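Local coordinates for chromosomal replication initiator protein DnaA (PDB 1L8Q), which binds and hydrolyses ATP and, in its ATP form, probably assembles on the bacterial replication origin to start chromosomal DNA replication, at residues E11-I14 against G18-L21; V26-E31 against S35-I40; K169-I174 against E196-V201. All coordinates share one frame; numbering follows the deposited sequence.

Contact 1: residues E11-I14 against G18-L21; sequences ENFI and GNRL. With ADP (adenosine-5'-diphosphate), chain C.
Phe13 and Asn19 meet beside the adenine of ADP, in the base pocket of the AAA+ domain, where the loop ahead of helix 20-31 folds back on the start of that helix. Asn19 sits at the N-cap position; both it and Ile14 bind ADP.

The side chain to follow is Phe13. Its CB points toward residues 18-21, and with CG anti to the backbone N (chi1 -170°) the ring turns one face to the amino group of the base. CG lies 3.9 Å from ADP N6. Along one branch CD1 and then CE1 draw closer, CE1 reaching 3.6 Å from N6, and both also approach C6. On the other branch CD2 still meets N6, while CE2 turns to the protein and lies 3.6 Å from Asn19 CG. CZ, the tip, comes near both N6 and Asn19 CB. The amino nitrogen thus sits over the centre of one ring face, and the amide of Asn19 lies obliquely to the ring, the two planes 49° apart. His52 packs against Phe13 edge-to-face.

Alongside, the backbone of Ile14 reads the base as a pairing partner would. Its N-H donates to ADP N1 (3.0 Å, 162°). The side chain of Ile14 adds apolar cover at the same edge, CG1 resting 3.7 Å from ADP N1. The amino group rests on the phenyl face and gives one of its hydrogens to the carbonyl of Ile14, ADP N6 to Ile14 O at 2.7 Å.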
loop_
_atom_site.group_PDB
_atom_site.type_symbol
_atom_site.label_atom_id
_atom_site.label_comp_id
_atom_site.label_asym_id
_atom_site.label_seq_id
_atom_site.Cartn_x
_atom_site.Cartn_y
_atom_site.Cartn_z
ATOM N N GLU A 11 21.650 -0.538 4.935
ATOM C CA GLU A 11 22.486 -1.597 4.414
ATOM C C GLU A 11 21.662 -2.745 3.806
ATOM O O GLU A 11 22.107 -3.394 2.857
ATOM C CB GLU A 11 23.465 -2.084 5.487
ATOM C CG GLU A 11 24.100 -0.945 6.295
ATOM C CD GLU A 11 23.689 -0.939 7.773
ATOM O OE1 GLU A 11 24.134 -1.850 8.536
ATOM O OE2 GLU A 11 22.946 -0.008 8.182
ATOM N N ASN A 12 20.463 -2.988 4.336
ATOM C CA ASN A 12 19.592 -3.989 3.725
ATOM C C ASN A 12 18.491 -3.396 2.870
ATOM O O ASN A 12 17.516 -4.066 2.552
ATOM C CB ASN A 12 19.044 -5.026 4.725
ATOM C CG ASN A 12 18.350 -4.398 5.925
ATOM O OD1 ASN A 12 18.478 -4.895 7.041
ATOM N ND2 ASN A 12 17.596 -3.311 5.699
ATOM N N PHE A 13 18.640 -2.127 2.511
ATOM C CA PHE A 13 17.740 -1.518 1.548
ATOM C C PHE A 13 18.338 -1.792 0.184
ATOM O O PHE A 13 19.452 -1.345 -0.112
ATOM C CB PHE A 13 17.626 -0.009 1.777
ATOM C CG PHE A 13 16.528 0.659 0.973
ATOM C CD1 PHE A 13 15.222 0.703 1.452
ATOM C CD2 PHE A 13 16.810 1.268 -0.242
ATOM C CE1 PHE A 13 14.220 1.330 0.718
ATOM C CE2 PHE A 13 15.815 1.900 -0.970
ATOM C CZ PHE A 13 14.522 1.930 -0.490
ATOM N N ILE A 14 17.636 -2.570 -0.629
ATOM C CA ILE A 14 18.100 -2.833 -1.982
ATOM C C ILE A 14 17.747 -1.654 -2.887
ATOM O O ILE A 14 16.656 -1.111 -2.815
ATOM C CB ILE A 14 17.498 -4.142 -2.524
ATOM C CG1 ILE A 14 17.741 -5.278 -1.531
ATOM C CG2 ILE A 14 18.101 -4.491 -3.885
ATOM C CD1 ILE A 14 17.239 -6.620 -1.997
ATOM N N GLY A 18 14.056 2.653 -9.159
ATOM C CA GLY A 18 12.788 3.118 -8.672
ATOM C C GLY A 18 12.858 3.753 -7.297
ATOM O O GLY A 18 11.908 4.418 -6.893
ATOM N N ASN A 19 13.961 3.549 -6.573
ATOM C CA ASN A 19 14.084 4.088 -5.223
ATOM C C ASN A 19 15.419 4.767 -4.976
ATOM O O ASN A 19 15.749 5.144 -3.848
ATOM C CB ASN A 19 13.832 3.000 -4.167
ATOM C CG ASN A 19 14.681 1.731 -4.399
ATOM O OD1 ASN A 19 14.327 0.643 -3.936
ATOM N ND2 ASN A 19 15.790 1.873 -5.110
ATOM N N ARG A 20 16.177 4.924 -6.045
ATOM C CA ARG A 20 17.499 5.529 -5.989
ATOM C C ARG A 20 17.499 6.968 -5.457
ATOM O O ARG A 20 18.230 7.274 -4.498
ATOM C CB ARG A 20 18.132 5.483 -7.373
ATOM C CG ARG A 20 19.637 5.456 -7.380
ATOM C CD ARG A 20 20.223 5.510 -8.769
ATOM N NE ARG A 20 21.283 6.510 -8.849
ATOM C CZ ARG A 20 21.611 7.180 -9.951
ATOM N NH1 ARG A 20 20.970 6.958 -11.098
ATOM N NH2 ARG A 20 22.593 8.067 -9.906
ATOM N N LEU A 21 16.698 7.848 -6.077
ATOM C CA LEU A 21 16.597 9.245 -5.630
ATOM C C LEU A 21 16.405 9.299 -4.120
ATOM O O LEU A 21 17.241 9.820 -3.393
ATOM C CB LEU A 21 15.404 9.929 -6.289
ATOM C CG LEU A 21 15.542 11.313 -6.904
ATOM C CD1 LEU A 21 14.205 11.998 -6.875
ATOM C CD2 LEU A 21 16.571 12.121 -6.205
HETATM P PB ADP C . 5.807 1.227 2.911
HETATM O O1B ADP C . 6.231 1.873 4.239
HETATM O O2B ADP C . 6.079 2.069 1.698
HETATM O O3B ADP C . 4.440 0.618 2.953
HETATM P PA ADP C . 7.685 -0.496 3.920
HETATM O O1A ADP C . 8.843 0.449 4.183
HETATM O O2A ADP C . 6.776 -0.671 5.125
HETATM O O3A ADP C . 6.793 0.011 2.702
HETATM O "O5'" ADP C . 8.241 -1.891 3.394
HETATM C "C5'" ADP C . 7.362 -2.976 3.158
HETATM C "C4'" ADP C . 8.208 -4.220 3.263
HETATM O "O4'" ADP C . 9.010 -4.379 2.075
HETATM C "C3'" ADP C . 9.183 -4.067 4.409
HETATM O "O3'" ADP C . 9.371 -5.378 4.922
HETATM C "C2'" ADP C . 10.442 -3.582 3.725
HETATM O "O2'" ADP C . 11.659 -3.842 4.404
HETATM C "C1'" ADP C . 10.400 -4.289 2.398
HETATM N N9 ADP C . 11.102 -3.435 1.432
HETATM C C8 ADP C . 10.612 -2.321 0.840
HETATM N N7 ADP C . 11.550 -1.782 0.003
HETATM C C5 ADP C . 12.647 -2.544 0.079
HETATM C C6 ADP C . 13.984 -2.538 -0.533
HETATM N N6 ADP C . 14.348 -1.588 -1.409
HETATM N N1 ADP C . 14.836 -3.511 -0.191
HETATM C C2 ADP C . 14.497 -4.484 0.680
HETATM N N3 ADP C . 13.288 -4.544 1.268
HETATM C C4 ADP C . 12.352 -3.625 1.016
#

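Contact 2: residues V26-E31 against S35-I40; sequences VKEALE and SLYNPI
Helix 20-31 is followed in the AAA+ fold by a loop that turns back along it into strand 40-43 of the parallel sheet, and the side chains of Glu28, Ala29, Tyr37 and Ile40 close the space between helix and loop. The polar end of the contact is Tyr37. Its hydroxyl gives a hydrogen bond to the carboxylate of Glu28, OH to OE2 at 2.9 Å, reaching the oxygen from 40° out of the carboxylate plane. That oxygen lies at the ring edge, in the ring plane, and the carboxylate is turned 51° from the ring. The phenol gets there because CG stands beside the backbone N (chi1 -55°), which carries the ring to the helix. CE2 passes 4.0 Å from Glu28 CB, and Leu36 CD1 meets the same CB from the loop. Leu36 CB itself rests over one face of the ring, toward its rim.

Deeper in, Ala29 CB receives two neighbours: the ring edge at Tyr37 CD2, 4.4 Å away, and more closely Ile40 CD1 at 3.6 Å. Ile40 extends CG1 and CD1 toward the helix, and CD1 also comes within 4.4 Å of Val26 CA. Ile40 is backbone-bonded to Ile134 and Leu136 of strand 133-138, which places it in the sheet, and a cis peptide precedes Pro39 just ahead of it. A leucine in place of Tyr37 would probably leave the Glu28 carboxylate without its hydroxyl mate, freer to turn, and open a gap beside Glu28 CB. The chemistry is divided: small methyl groups fit helix to sheet on the buried side, while at the partly exposed margin a neutral phenol donates to a carboxylate and probably limits its turning.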
loop_
_atom_site.group_PDB
_atom_site.type_symbol
_atom_site.label_atom_id
_atom_site.label_comp_id
_atom_site.label_asym_id
_atom_site.label_seq_id
_atom_site.Cartn_x
_atom_site.Cartn_y
_atom_site.Cartn_z
ATOM N N VAL A 26 18.329 10.667 1.033
ATOM C CA VAL A 26 18.370 10.363 2.445
ATOM C C VAL A 26 19.831 10.204 2.904
ATOM O O VAL A 26 20.226 10.710 3.958
ATOM C CB VAL A 26 17.528 9.107 2.777
ATOM C CG1 VAL A 26 17.913 8.530 4.153
ATOM C CG2 VAL A 26 16.046 9.435 2.724
ATOM N N LYS A 27 20.637 9.532 2.093
ATOM C CA LYS A 27 22.045 9.350 2.417
ATOM C C LYS A 27 22.850 10.644 2.393
ATOM O O LYS A 27 23.688 10.867 3.247
ATOM C CB LYS A 27 22.688 8.337 1.484
ATOM C CG LYS A 27 22.620 6.929 1.992
ATOM C CD LYS A 27 23.809 6.146 1.501
ATOM C CE LYS A 27 24.506 5.444 2.660
ATOM N NZ LYS A 27 25.705 4.703 2.182
ATOM N N GLU A 28 22.638 11.470 1.381
ATOM C CA GLU A 28 23.274 12.774 1.353
ATOM C C GLU A 28 22.904 13.529 2.639
ATOM O O GLU A 28 23.742 14.175 3.253
ATOM C CB GLU A 28 22.797 13.567 0.137
ATOM C CG GLU A 28 23.697 13.471 -1.088
ATOM C CD GLU A 28 22.921 13.516 -2.407
ATOM O OE1 GLU A 28 23.432 12.975 -3.403
ATOM O OE2 GLU A 28 21.806 14.088 -2.461
ATOM N N ALA A 29 21.644 13.424 3.049
ATOM C CA ALA A 29 21.162 14.154 4.208
ATOM C C ALA A 29 21.813 13.698 5.522
ATOM O O ALA A 29 22.010 14.491 6.444
ATOM C CB ALA A 29 19.662 14.058 4.298
ATOM N N LEU A 30 22.133 12.418 5.605
ATOM C CA LEU A 30 22.745 11.889 6.799
ATOM C C LEU A 30 24.155 12.425 6.987
ATOM O O LEU A 30 24.643 12.533 8.113
ATOM C CB LEU A 30 22.756 10.374 6.753
ATOM C CG LEU A 30 21.428 9.763 7.177
ATOM C CD1 LEU A 30 21.400 8.275 6.855
ATOM C CD2 LEU A 30 21.189 10.008 8.653
ATOM N N GLU A 31 24.802 12.783 5.889
ATOM C CA GLU A 31 26.151 13.301 5.952
ATOM C C GLU A 31 26.193 14.791 6.245
ATOM O O GLU A 31 27.251 15.337 6.539
ATOM C CB GLU A 31 26.909 12.982 4.662
ATOM C CG GLU A 31 27.388 11.539 4.604
ATOM C CD GLU A 31 27.838 11.024 5.977
ATOM O OE1 GLU A 31 28.921 11.449 6.469
ATOM O OE2 GLU A 31 27.102 10.199 6.571
ATOM N N SER A 35 21.189 20.304 7.183
ATOM C CA SER A 35 21.792 21.421 6.470
ATOM C C SER A 35 21.656 21.447 4.949
ATOM O O SER A 35 21.839 22.493 4.323
ATOM C CB SER A 35 23.258 21.533 6.842
ATOM O OG SER A 35 23.438 21.190 8.209
ATOM N N LEU A 36 21.365 20.305 4.352
ATOM C CA LEU A 36 21.295 20.204 2.911
ATOM C C LEU A 36 19.837 20.203 2.451
ATOM O O LEU A 36 19.408 21.045 1.655
ATOM C CB LEU A 36 21.953 18.900 2.482
ATOM C CG LEU A 36 22.953 18.886 1.332
ATOM C CD1 LEU A 36 23.045 17.465 0.752
ATOM C CD2 LEU A 36 22.585 19.900 0.255
ATOM N N TYR A 37 19.079 19.247 2.959
ATOM C CA TYR A 37 17.691 19.120 2.605
ATOM C C TYR A 37 16.855 19.135 3.845
ATOM O O TYR A 37 17.058 18.324 4.732
ATOM C CB TYR A 37 17.454 17.793 1.905
ATOM C CG TYR A 37 18.325 17.546 0.711
ATOM C CD1 TYR A 37 18.393 18.470 -0.339
ATOM C CD2 TYR A 37 19.060 16.377 0.605
ATOM C CE1 TYR A 37 19.196 18.236 -1.454
ATOM C CE2 TYR A 37 19.856 16.132 -0.514
ATOM C CZ TYR A 37 19.922 17.069 -1.527
ATOM O OH TYR A 37 20.699 16.817 -2.609
ATOM N N ASN A 38 15.889 20.031 3.903
ATOM C CA ASN A 38 14.999 20.087 5.038
ATOM C C ASN A 38 13.777 20.862 4.643
ATOM O O ASN A 38 13.867 22.025 4.335
ATOM C CB ASN A 38 15.688 20.758 6.239
ATOM C CG ASN A 38 15.295 20.112 7.589
ATOM O OD1 ASN A 38 14.734 19.001 7.638
ATOM N ND2 ASN A 38 15.600 20.804 8.679
ATOM N N PRO A 39 12.636 20.201 4.607
ATOM C CA PRO A 39 12.543 18.791 4.935
ATOM C C PRO A 39 12.713 17.899 3.723
ATOM O O PRO A 39 12.785 18.373 2.583
ATOM C CB PRO A 39 11.102 18.648 5.406
ATOM C CG PRO A 39 10.371 19.804 4.801
ATOM C CD PRO A 39 11.342 20.769 4.215
ATOM N N ILE A 40 12.771 16.598 3.993
ATOM C CA ILE A 40 12.714 15.576 2.973
ATOM C C ILE A 40 11.321 14.980 3.075
ATOM O O ILE A 40 10.896 14.602 4.158
ATOM C CB ILE A 40 13.723 14.482 3.261
ATOM C CG1 ILE A 40 15.136 14.996 3.086
ATOM C CG2 ILE A 40 13.494 13.278 2.351
ATOM C CD1 ILE A 40 16.153 13.984 3.450
#

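Contact 3: residues K169-I174 against E196-V201; sequences KTRFKI and ENTKNV. With ADP (adenosine-5'-diphosphate), chain C.
NH1 of Arg171 is hydrogen-bonded to Leu195 O, and in the model it also lies close to Thr198 O, although there the angle is poor and the very short separation is doubtful. Thr198 O stands over one face of the guanidinium, and NH2 is taken by Asn168 OD1. The arginine chain bends at chi3 (-63°) to lay its end along the turn between helices 188-197 and 201-214, with CD 3.6 Å from Lys199 O. The hydroxyl of Thr198 points elsewhere, to Leu194 O.

One turn further along helix 168-181 the contact becomes apolar. Ile174 and Val201 cross at about a right angle, CG2 to CG2 at 3.6 Å. With CG2 of Ile174 anti to the backbone N, that methyl faces Val201, while CG1, beside the N, carries CD1 to the base, 3.6 Å from ADP N3. Val201 takes the sugar, its CB 3.4 Å from ADP O4'.

These helices belong to the lid part of the AAA+ region, and Arg202, which binds ATP, follows Val201 directly; its place is consistent with that of a sensor II arginine. Here the guanidinium ties the carbonyl of Leu195 to the side chain of Asn168, and hydrocarbon alone meets adenine and ribose, so the lid side of this contact feels the nucleoside by shape rather than by hydrogen bonds.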
loop_
_atom_site.group_PDB
_atom_site.type_symbol
_atom_site.label_atom_id
_atom_site.label_comp_id
_atom_site.label_asym_id
_atom_site.label_seq_id
_atom_site.Cartn_x
_atom_site.Cartn_y
_atom_site.Cartn_z
ATOM N N LYS A 169 13.107 -4.892 -11.219
ATOM C CA LYS A 169 14.451 -5.364 -10.934
ATOM C C LYS A 169 14.643 -5.498 -9.430
ATOM O O LYS A 169 15.330 -6.406 -8.965
ATOM C CB LYS A 169 15.511 -4.441 -11.534
ATOM C CG LYS A 169 16.925 -5.005 -11.429
ATOM C CD LYS A 169 17.976 -4.132 -12.147
ATOM C CE LYS A 169 19.240 -4.967 -12.524
ATOM N NZ LYS A 169 20.242 -5.152 -11.411
ATOM N N THR A 170 13.995 -4.616 -8.674
ATOM C CA THR A 170 14.114 -4.617 -7.224
ATOM C C THR A 170 13.332 -5.767 -6.553
ATOM O O THR A 170 13.892 -6.505 -5.745
ATOM C CB THR A 170 13.736 -3.233 -6.669
ATOM O OG1 THR A 170 14.734 -2.285 -7.070
ATOM C CG2 THR A 170 13.825 -3.202 -5.165
ATOM N N ARG A 171 12.055 -5.926 -6.892
ATOM C CA ARG A 171 11.274 -7.039 -6.355
ATOM C C ARG A 171 12.044 -8.334 -6.572
ATOM O O ARG A 171 12.199 -9.147 -5.672
ATOM C CB ARG A 171 9.932 -7.162 -7.076
ATOM C CG ARG A 171 8.805 -6.411 -6.439
ATOM C CD ARG A 171 7.421 -6.802 -6.941
ATOM N NE ARG A 171 7.269 -6.516 -8.361
ATOM C CZ ARG A 171 6.862 -7.409 -9.245
ATOM N NH1 ARG A 171 6.556 -8.640 -8.841
ATOM N NH2 ARG A 171 6.759 -7.081 -10.524
ATOM N N PHE A 172 12.512 -8.510 -7.796
ATOM C CA PHE A 172 13.286 -9.660 -8.166
ATOM C C PHE A 172 14.368 -9.946 -7.127
ATOM O O PHE A 172 14.426 -11.045 -6.570
ATOM C CB PHE A 172 13.902 -9.439 -9.550
ATOM C CG PHE A 172 14.782 -10.549 -10.014
ATOM C CD1 PHE A 172 14.258 -11.794 -10.294
ATOM C CD2 PHE A 172 16.140 -10.338 -10.203
ATOM C CE1 PHE A 172 15.084 -12.842 -10.745
ATOM C CE2 PHE A 172 16.981 -11.369 -10.650
ATOM C CZ PHE A 172 16.446 -12.627 -10.923
ATOM N N LYS A 173 15.226 -8.968 -6.866
ATOM C CA LYS A 173 16.273 -9.170 -5.878
ATOM C C LYS A 173 15.652 -9.492 -4.513
ATOM O O LYS A 173 16.106 -10.411 -3.814
ATOM C CB LYS A 173 17.199 -7.958 -5.801
ATOM C CG LYS A 173 17.904 -7.663 -7.115
ATOM C CD LYS A 173 19.029 -6.679 -6.946
ATOM C CE LYS A 173 19.578 -6.243 -8.284
ATOM N NZ LYS A 173 20.511 -5.085 -8.131
ATOM N N ILE A 174 14.602 -8.761 -4.143
ATOM C CA ILE A 174 13.951 -9.017 -2.873
ATOM C C ILE A 174 13.439 -10.469 -2.844
ATOM O O ILE A 174 13.730 -11.245 -1.921
ATOM C CB ILE A 174 12.835 -8.007 -2.622
ATOM C CG1 ILE A 174 13.442 -6.641 -2.303
ATOM C CG2 ILE A 174 11.967 -8.459 -1.474
ATOM C CD1 ILE A 174 12.408 -5.531 -2.079
ATOM N N GLU A 196 5.361 -12.427 -11.391
ATOM C CA GLU A 196 4.069 -12.193 -12.004
ATOM C C GLU A 196 2.927 -11.939 -11.027
ATOM O O GLU A 196 1.976 -11.260 -11.377
ATOM C CB GLU A 196 3.689 -13.333 -12.948
ATOM C CG GLU A 196 4.065 -13.095 -14.414
ATOM C CD GLU A 196 3.328 -11.905 -15.064
ATOM O OE1 GLU A 196 2.654 -11.127 -14.348
ATOM O OE2 GLU A 196 3.431 -11.747 -16.310
ATOM N N ASN A 197 3.014 -12.457 -9.806
ATOM C CA ASN A 197 1.872 -12.349 -8.898
ATOM C C ASN A 197 2.032 -11.545 -7.614
ATOM O O ASN A 197 1.276 -11.752 -6.673
ATOM C CB ASN A 197 1.329 -13.728 -8.574
ATOM C CG ASN A 197 0.853 -14.465 -9.814
ATOM O OD1 ASN A 197 -0.336 -14.487 -10.115
ATOM N ND2 ASN A 197 1.784 -15.068 -10.540
ATOM N N THR A 198 2.984 -10.616 -7.579
ATOM C CA THR A 198 3.169 -9.801 -6.396
ATOM C C THR A 198 3.764 -8.438 -6.711
ATOM O O THR A 198 4.434 -8.260 -7.732
ATOM C CB THR A 198 4.044 -10.535 -5.353
ATOM O OG1 THR A 198 5.399 -10.600 -5.808
ATOM C CG2 THR A 198 3.644 -11.982 -5.229
ATOM N N LYS A 199 3.525 -7.480 -5.814
ATOM C CA LYS A 199 4.027 -6.122 -5.964
ATOM C C LYS A 199 4.672 -5.675 -4.651
ATOM O O LYS A 199 5.532 -4.803 -4.631
ATOM C CB LYS A 199 2.878 -5.193 -6.319
ATOM C CG LYS A 199 1.722 -5.237 -5.326
ATOM C CD LYS A 199 0.876 -3.951 -5.369
ATOM C CE LYS A 199 -0.392 -4.089 -4.515
ATOM N NZ LYS A 199 -0.933 -2.768 -4.067
ATOM N N ASN A 200 4.238 -6.306 -3.564
ATOM C CA ASN A 200 4.640 -5.996 -2.199
ATOM C C ASN A 200 5.538 -7.102 -1.693
ATOM O O ASN A 200 5.631 -8.134 -2.304
ATOM C CB ASN A 200 3.393 -6.044 -1.307
ATOM C CG ASN A 200 2.862 -4.708 -0.991
ATOM O OD1 ASN A 200 3.625 -3.774 -0.749
ATOM N ND2 ASN A 200 1.524 -4.581 -0.964
ATOM N N VAL A 201 6.140 -6.896 -0.528
ATOM C CA VAL A 201 6.791 -7.957 0.188
ATOM C C VAL A 201 5.698 -8.721 0.950
ATOM O O VAL A 201 5.828 -9.923 1.214
ATOM C CB VAL A 201 7.824 -7.408 1.189
ATOM C CG1 VAL A 201 7.843 -8.237 2.464
ATOM C CG2 VAL A 201 9.190 -7.392 0.568
HETATM P PB ADP C . 5.807 1.227 2.911
HETATM O O1B ADP C . 6.231 1.873 4.239
HETATM O O2B ADP C . 6.079 2.069 1.698
HETATM O O3B ADP C . 4.440 0.618 2.953
HETATM P PA ADP C . 7.685 -0.496 3.920
HETATM O O1A ADP C . 8.843 0.449 4.183
HETATM O O2A ADP C . 6.776 -0.671 5.125
HETATM O O3A ADP C . 6.793 0.011 2.702
HETATM O "O5'" ADP C . 8.241 -1.891 3.394
HETATM C "C5'" ADP C . 7.362 -2.976 3.158
HETATM C "C4'" ADP C . 8.208 -4.220 3.263
HETATM O "O4'" ADP C . 9.010 -4.379 2.075
HETATM C "C3'" ADP C . 9.183 -4.067 4.409
HETATM O "O3'" ADP C . 9.371 -5.378 4.922
HETATM C "C2'" ADP C . 10.442 -3.582 3.725
HETATM O "O2'" ADP C . 11.659 -3.842 4.404
HETATM C "C1'" ADP C . 10.400 -4.289 2.398
HETATM N N9 ADP C . 11.102 -3.435 1.432
HETATM C C8 ADP C . 10.612 -2.321 0.840
HETATM N N7 ADP C . 11.550 -1.782 0.003
HETATM C C5 ADP C . 12.647 -2.544 0.079
HETATM C C6 ADP C . 13.984 -2.538 -0.533
HETATM N N6 ADP C . 14.348 -1.588 -1.409
HETATM N N1 ADP C . 14.836 -3.511 -0.191
HETATM C C2 ADP C . 14.497 -4.484 0.680
HETATM N N3 ADP C . 13.288 -4.544 1.268
HETATM C C4 ADP C . 12.352 -3.625 1.016
#

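Overall arrangement
Along the chain the three contacts come in series. Contacts 1 and 2 share helix 20-31, contact 1 at its start and contact 2 toward its end, with centres 16 Å apart; from there the chain enters strand 40-43 of the five-stranded parallel sheet, which leads to the nucleotide-binding loop around Gly47 to Thr51. Contact 3 lies on the helices after the sheet, 14 Å from contact 1 and 28 Å from contact 2 between centres. Contacts 1 and 3 touch, Ile14 CD1 meeting Ile174 CG1 at 3.8 Å, and both line the ADP pocket. The nucleoside is therefore held between loop and lid, whereas contact 2 fits the helix to the sheet.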